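Local coordinates for hypothetical 19.5 KDA protein IN emre-rus intergenic region (Escherichia coli, PDB 1FUX), which is a periplasmic homodimer of the phosphatidylethanolamine-binding protein family, of unknown function but homologous to a Raf kinase inhibitor protein, at residues His118-Ile132 with Leu147-Tyr161. Numbering follows the deposited sequence.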
# COMPACT_ATOMS: atom_id res chain seq x y z
N HIS A 118 13.41 6.84 -10.17
CA HIS A 118 12.04 6.46 -9.95
C HIS A 118 11.19 7.62 -10.47
O HIS A 118 11.62 8.77 -10.52
CB HIS A 118 11.74 6.27 -8.45
CG HIS A 118 12.35 5.04 -7.87
ND1 HIS A 118 11.90 4.49 -6.70
CD2 HIS A 118 13.39 4.25 -8.31
CE1 HIS A 118 12.62 3.40 -6.42
NE2 HIS A 118 13.51 3.25 -7.37
N HIS A 119 10.01 7.26 -10.91
CA HIS A 119 9.06 8.21 -11.49
C HIS A 119 7.99 8.50 -10.47
O HIS A 119 7.23 7.57 -10.12
CB HIS A 119 8.47 7.43 -12.70
CG HIS A 119 9.56 7.31 -13.72
ND1 HIS A 119 10.47 6.26 -13.66
CD2 HIS A 119 9.93 8.11 -14.74
CE1 HIS A 119 11.36 6.40 -14.64
NE2 HIS A 119 11.04 7.51 -15.30
N TYR A 120 7.91 9.69 -9.92
CA TYR A 120 6.94 9.99 -8.88
C TYR A 120 5.71 10.61 -9.54
O TYR A 120 5.89 11.71 -10.12
CB TYR A 120 7.55 10.98 -7.84
CG TYR A 120 8.70 10.24 -7.20
CD1 TYR A 120 9.96 10.25 -7.76
CD2 TYR A 120 8.47 9.51 -6.01
CE1 TYR A 120 11.01 9.54 -7.18
CE2 TYR A 120 9.52 8.77 -5.44
CZ TYR A 120 10.77 8.82 -6.02
OH TYR A 120 11.83 8.10 -5.51
N GLN A 121 4.60 9.91 -9.54
CA GLN A 121 3.40 10.44 -10.21
C GLN A 121 2.62 11.32 -9.26
O GLN A 121 2.02 10.88 -8.27
CB GLN A 121 2.50 9.30 -10.73
CG GLN A 121 3.18 8.18 -11.46
CD GLN A 121 2.57 6.83 -11.70
OE1 GLN A 121 2.84 6.16 -12.73
NE2 GLN A 121 1.73 6.22 -10.89
N PHE A 122 2.61 12.63 -9.57
CA PHE A 122 1.87 13.63 -8.81
C PHE A 122 0.59 13.81 -9.64
O PHE A 122 0.64 14.35 -10.75
CB PHE A 122 2.58 14.98 -8.69
CG PHE A 122 3.71 15.00 -7.70
CD1 PHE A 122 4.90 14.31 -7.94
CD2 PHE A 122 3.54 15.71 -6.54
CE1 PHE A 122 5.91 14.34 -6.98
CE2 PHE A 122 4.54 15.75 -5.57
CZ PHE A 122 5.72 15.08 -5.83
N LYS A 123 -0.53 13.39 -9.07
CA LYS A 123 -1.77 13.37 -9.83
C LYS A 123 -2.92 14.08 -9.15
O LYS A 123 -3.20 13.94 -7.96
CB LYS A 123 -2.10 11.86 -9.98
CG LYS A 123 -3.42 11.51 -10.70
CD LYS A 123 -3.18 10.05 -11.15
CE LYS A 123 -4.42 9.34 -11.65
NZ LYS A 123 -4.12 7.87 -11.80
N VAL A 124 -3.60 14.98 -9.91
CA VAL A 124 -4.77 15.63 -9.37
C VAL A 124 -6.03 14.99 -9.96
O VAL A 124 -6.06 14.70 -11.16
CB VAL A 124 -4.78 17.15 -9.75
CG1 VAL A 124 -5.94 17.75 -8.98
CG2 VAL A 124 -3.43 17.74 -9.35
N TRP A 125 -7.04 14.76 -9.18
CA TRP A 125 -8.29 14.13 -9.50
C TRP A 125 -9.48 15.08 -9.35
O TRP A 125 -9.61 15.70 -8.29
CB TRP A 125 -8.63 12.95 -8.57
CG TRP A 125 -7.53 11.96 -8.41
CD1 TRP A 125 -6.28 12.18 -7.88
CD2 TRP A 125 -7.57 10.55 -8.73
NE1 TRP A 125 -5.52 11.02 -7.89
CE2 TRP A 125 -6.32 10.01 -8.36
CE3 TRP A 125 -8.57 9.74 -9.27
CZ2 TRP A 125 -6.05 8.65 -8.54
CZ3 TRP A 125 -8.28 8.40 -9.45
CH2 TRP A 125 -7.05 7.88 -9.08
N ALA A 126 -10.33 15.10 -10.35
CA ALA A 126 -11.60 15.83 -10.34
C ALA A 126 -12.66 14.77 -10.05
O ALA A 126 -12.78 13.80 -10.82
CB ALA A 126 -11.97 16.49 -11.66
N LEU A 127 -13.35 14.89 -8.94
CA LEU A 127 -14.30 13.85 -8.58
C LEU A 127 -15.76 14.31 -8.64
O LEU A 127 -16.10 15.46 -8.34
CB LEU A 127 -13.98 13.39 -7.16
CG LEU A 127 -12.50 13.05 -6.91
CD1 LEU A 127 -12.25 12.97 -5.42
CD2 LEU A 127 -12.10 11.79 -7.65
N LYS A 128 -16.63 13.31 -8.89
CA LYS A 128 -18.06 13.54 -8.96
C LYS A 128 -18.77 13.53 -7.62
O LYS A 128 -20.01 13.59 -7.60
CB LYS A 128 -18.71 12.47 -9.86
CG LYS A 128 -18.85 11.09 -9.21
CD LYS A 128 -19.36 10.10 -10.26
CE LYS A 128 -19.08 8.66 -9.88
NZ LYS A 128 -18.99 7.79 -11.10
N THR A 129 -18.09 13.49 -6.49
CA THR A 129 -18.69 13.50 -5.18
C THR A 129 -18.07 14.61 -4.31
O THR A 129 -16.90 14.91 -4.52
CB THR A 129 -18.42 12.22 -4.38
OG1 THR A 129 -18.36 11.13 -5.31
CG2 THR A 129 -19.51 12.07 -3.35
N GLU A 130 -18.86 15.18 -3.42
CA GLU A 130 -18.33 16.22 -2.54
C GLU A 130 -17.44 15.68 -1.44
O GLU A 130 -16.50 16.38 -1.04
CB GLU A 130 -19.47 17.03 -1.91
CG GLU A 130 -19.07 17.82 -0.67
CD GLU A 130 -20.23 18.49 0.05
OE1 GLU A 130 -20.76 19.47 -0.53
OE2 GLU A 130 -20.58 18.02 1.15
N LYS A 131 -17.78 14.57 -0.81
CA LYS A 131 -17.01 14.06 0.31
C LYS A 131 -16.83 12.54 0.21
O LYS A 131 -17.84 11.87 -0.04
CB LYS A 131 -17.69 14.27 1.66
CG LYS A 131 -17.66 15.63 2.31
CD LYS A 131 -16.31 16.06 2.84
CE LYS A 131 -16.42 17.50 3.35
NZ LYS A 131 -15.36 17.85 4.33
N ILE A 132 -15.63 12.08 0.48
CA ILE A 132 -15.40 10.63 0.52
C ILE A 132 -14.93 10.35 1.94
O ILE A 132 -14.34 11.27 2.52
CB ILE A 132 -14.47 10.09 -0.56
CG1 ILE A 132 -13.14 10.84 -0.76
CG2 ILE A 132 -15.21 10.02 -1.90
CD1 ILE A 132 -12.08 9.82 -1.24
N LEU A 147 -11.15 7.01 -5.03
CA LEU A 147 -10.94 7.99 -6.10
C LEU A 147 -11.27 7.38 -7.46
O LEU A 147 -11.91 8.00 -8.34
CB LEU A 147 -9.48 8.47 -6.11
CG LEU A 147 -9.05 9.17 -4.80
CD1 LEU A 147 -7.62 9.68 -4.88
CD2 LEU A 147 -9.99 10.32 -4.52
N ASN A 148 -10.82 6.13 -7.68
CA ASN A 148 -11.12 5.55 -9.00
C ASN A 148 -12.62 5.41 -9.19
O ASN A 148 -13.05 5.53 -10.34
CB ASN A 148 -10.45 4.23 -9.26
CG ASN A 148 -9.01 4.38 -9.69
OD1 ASN A 148 -8.58 5.10 -10.60
ND2 ASN A 148 -8.20 3.60 -8.99
N ALA A 149 -13.41 5.13 -8.18
CA ALA A 149 -14.86 5.01 -8.23
C ALA A 149 -15.57 6.34 -8.44
O ALA A 149 -16.75 6.41 -8.82
CB ALA A 149 -15.36 4.42 -6.90
N ASN A 150 -14.90 7.45 -8.12
CA ASN A 150 -15.54 8.78 -8.24
C ASN A 150 -14.85 9.66 -9.24
O ASN A 150 -15.20 10.85 -9.40
CB ASN A 150 -15.54 9.41 -6.84
CG ASN A 150 -16.46 8.66 -5.90
OD1 ASN A 150 -17.67 8.86 -5.92
ND2 ASN A 150 -15.97 7.76 -5.06
N LYS A 151 -13.87 9.17 -9.97
CA LYS A 151 -13.14 9.93 -10.96
C LYS A 151 -13.97 10.49 -12.13
O LYS A 151 -14.72 9.74 -12.75
CB LYS A 151 -12.08 9.05 -11.62
CG LYS A 151 -11.02 9.78 -12.41
CD LYS A 151 -10.12 8.75 -13.13
CE LYS A 151 -9.59 9.34 -14.44
NZ LYS A 151 -8.33 8.69 -14.94
N ILE A 152 -13.76 11.76 -12.46
CA ILE A 152 -14.29 12.37 -13.67
C ILE A 152 -13.10 12.47 -14.61
O ILE A 152 -13.11 12.03 -15.75
CB ILE A 152 -14.90 13.77 -13.45
CG1 ILE A 152 -16.03 13.70 -12.45
CG2 ILE A 152 -15.34 14.37 -14.78
CD1 ILE A 152 -16.93 14.92 -12.33
N ALA A 153 -12.00 13.08 -14.12
CA ALA A 153 -10.81 13.26 -14.91
C ALA A 153 -9.55 13.37 -14.05
O ALA A 153 -9.68 13.62 -12.84
CB ALA A 153 -10.89 14.56 -15.73
N THR A 154 -8.37 13.16 -14.62
CA THR A 154 -7.14 13.33 -13.84
C THR A 154 -6.09 14.01 -14.70
O THR A 154 -6.06 14.00 -15.96
CB THR A 154 -6.57 12.02 -13.22
OG1 THR A 154 -6.10 11.20 -14.29
CG2 THR A 154 -7.59 11.27 -12.38
N ALA A 155 -5.13 14.69 -14.04
CA ALA A 155 -4.00 15.27 -14.70
C ALA A 155 -2.76 14.99 -13.82
O ALA A 155 -2.91 15.01 -12.60
CB ALA A 155 -4.11 16.79 -14.87
N GLU A 156 -1.62 14.82 -14.43
CA GLU A 156 -0.46 14.50 -13.58
C GLU A 156 0.84 15.05 -14.08
O GLU A 156 1.04 15.43 -15.24
CB GLU A 156 -0.46 12.95 -13.46
CG GLU A 156 -0.01 12.26 -14.71
CD GLU A 156 -0.37 10.78 -14.78
OE1 GLU A 156 0.52 9.92 -14.64
OE2 GLU A 156 -1.56 10.48 -15.01
N ILE A 157 1.77 15.24 -13.13
CA ILE A 157 3.15 15.62 -13.42
C ILE A 157 4.06 14.51 -12.88
O ILE A 157 3.79 14.08 -11.76
CB ILE A 157 3.61 16.92 -12.72
CG1 ILE A 157 2.53 17.97 -13.06
CG2 ILE A 157 4.98 17.32 -13.22
CD1 ILE A 157 2.50 19.13 -12.10
N THR A 158 5.06 14.11 -13.62
CA THR A 158 5.92 13.00 -13.19
C THR A 158 7.41 13.29 -13.17
O THR A 158 8.20 12.84 -14.03
CB THR A 158 5.65 11.79 -14.15
OG1 THR A 158 4.24 11.54 -14.27
CG2 THR A 158 6.27 10.50 -13.64
N PRO A 159 7.88 13.94 -12.10
CA PRO A 159 9.28 14.18 -11.87
C PRO A 159 9.97 12.87 -11.51
O PRO A 159 9.32 11.83 -11.31
CB PRO A 159 9.33 15.14 -10.67
CG PRO A 159 8.02 14.95 -9.96
CD PRO A 159 7.04 14.53 -11.03
N VAL A 160 11.30 12.92 -11.51
CA VAL A 160 12.10 11.72 -11.24
C VAL A 160 13.07 12.02 -10.10
O VAL A 160 13.25 13.18 -9.75
CB VAL A 160 12.89 11.23 -12.47
CG1 VAL A 160 11.95 10.81 -13.61
CG2 VAL A 160 13.83 12.29 -13.03
N TYR A 161 13.68 10.97 -9.57
CA TYR A 161 14.68 11.21 -8.53
C TYR A 161 15.57 9.98 -8.49
O TYR A 161 15.14 8.82 -8.58
CB TYR A 161 14.11 11.47 -7.14
CG TYR A 161 15.18 12.01 -6.19
CD1 TYR A 161 15.80 13.23 -6.39
CD2 TYR A 161 15.52 11.26 -5.07
CE1 TYR A 161 16.76 13.71 -5.50
CE2 TYR A 161 16.50 11.71 -4.19
CZ TYR A 161 17.11 12.92 -4.43
OH TYR A 161 18.07 13.37 -3.55
O HOH W 1 -2.71 8.02 -14.27
O HOH W 2 -6.79 7.26 -12.82
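Trp125 lies with its indole against Leu147 on one face and Thr154 and Lys123 on the other. Leu147, of helix 140-148, sets CB 3.6 Å from the centroid of the Trp125 six-membered ring, a CH-pi contact. On the opposite face Thr154 CG2 and Lys123 CE are both offset toward the rim. Asn148 OD1 meets the ring edge in plane, 3.5 Å from Trp125 CZ3. The indole N-H bonds outside the pair, to Thr51 of strand 47-54, which helps fix the ring's rotation. Leu147 CD2 also reaches Leu127 CD1 at 3.6 Å, which ties this helix to the sheet.

Strand 118-127 pairs antiparallel with strand 151-161, the outermost of this sheet within the chain, in the phosphatidylethanolamine-binding protein-family domain. Ala126 N bonds Ala153 O at 3.0 Å, nearly straight at 178°. Ala126 O takes Ile152 N at 2.8 Å and, weakly, Ala153 N. This is a classic beta bulge. Beyond it Lys128 N bonds Asn150 O. Farther along the sheet, Pro159 CG packs on Phe122 CE1 at 3.7 Å.

Lys123 stays extended, with CG anti to the backbone N (chi1 178°), and its chain passes Thr154. One water links Lys123 NZ to Glu156 OE2, and a second accepts from both Lys123 NZ and Lys151 NZ. These two NZ atoms stand 5.3 Å apart; the shared water and nearby carboxylate probably ease their repulsion.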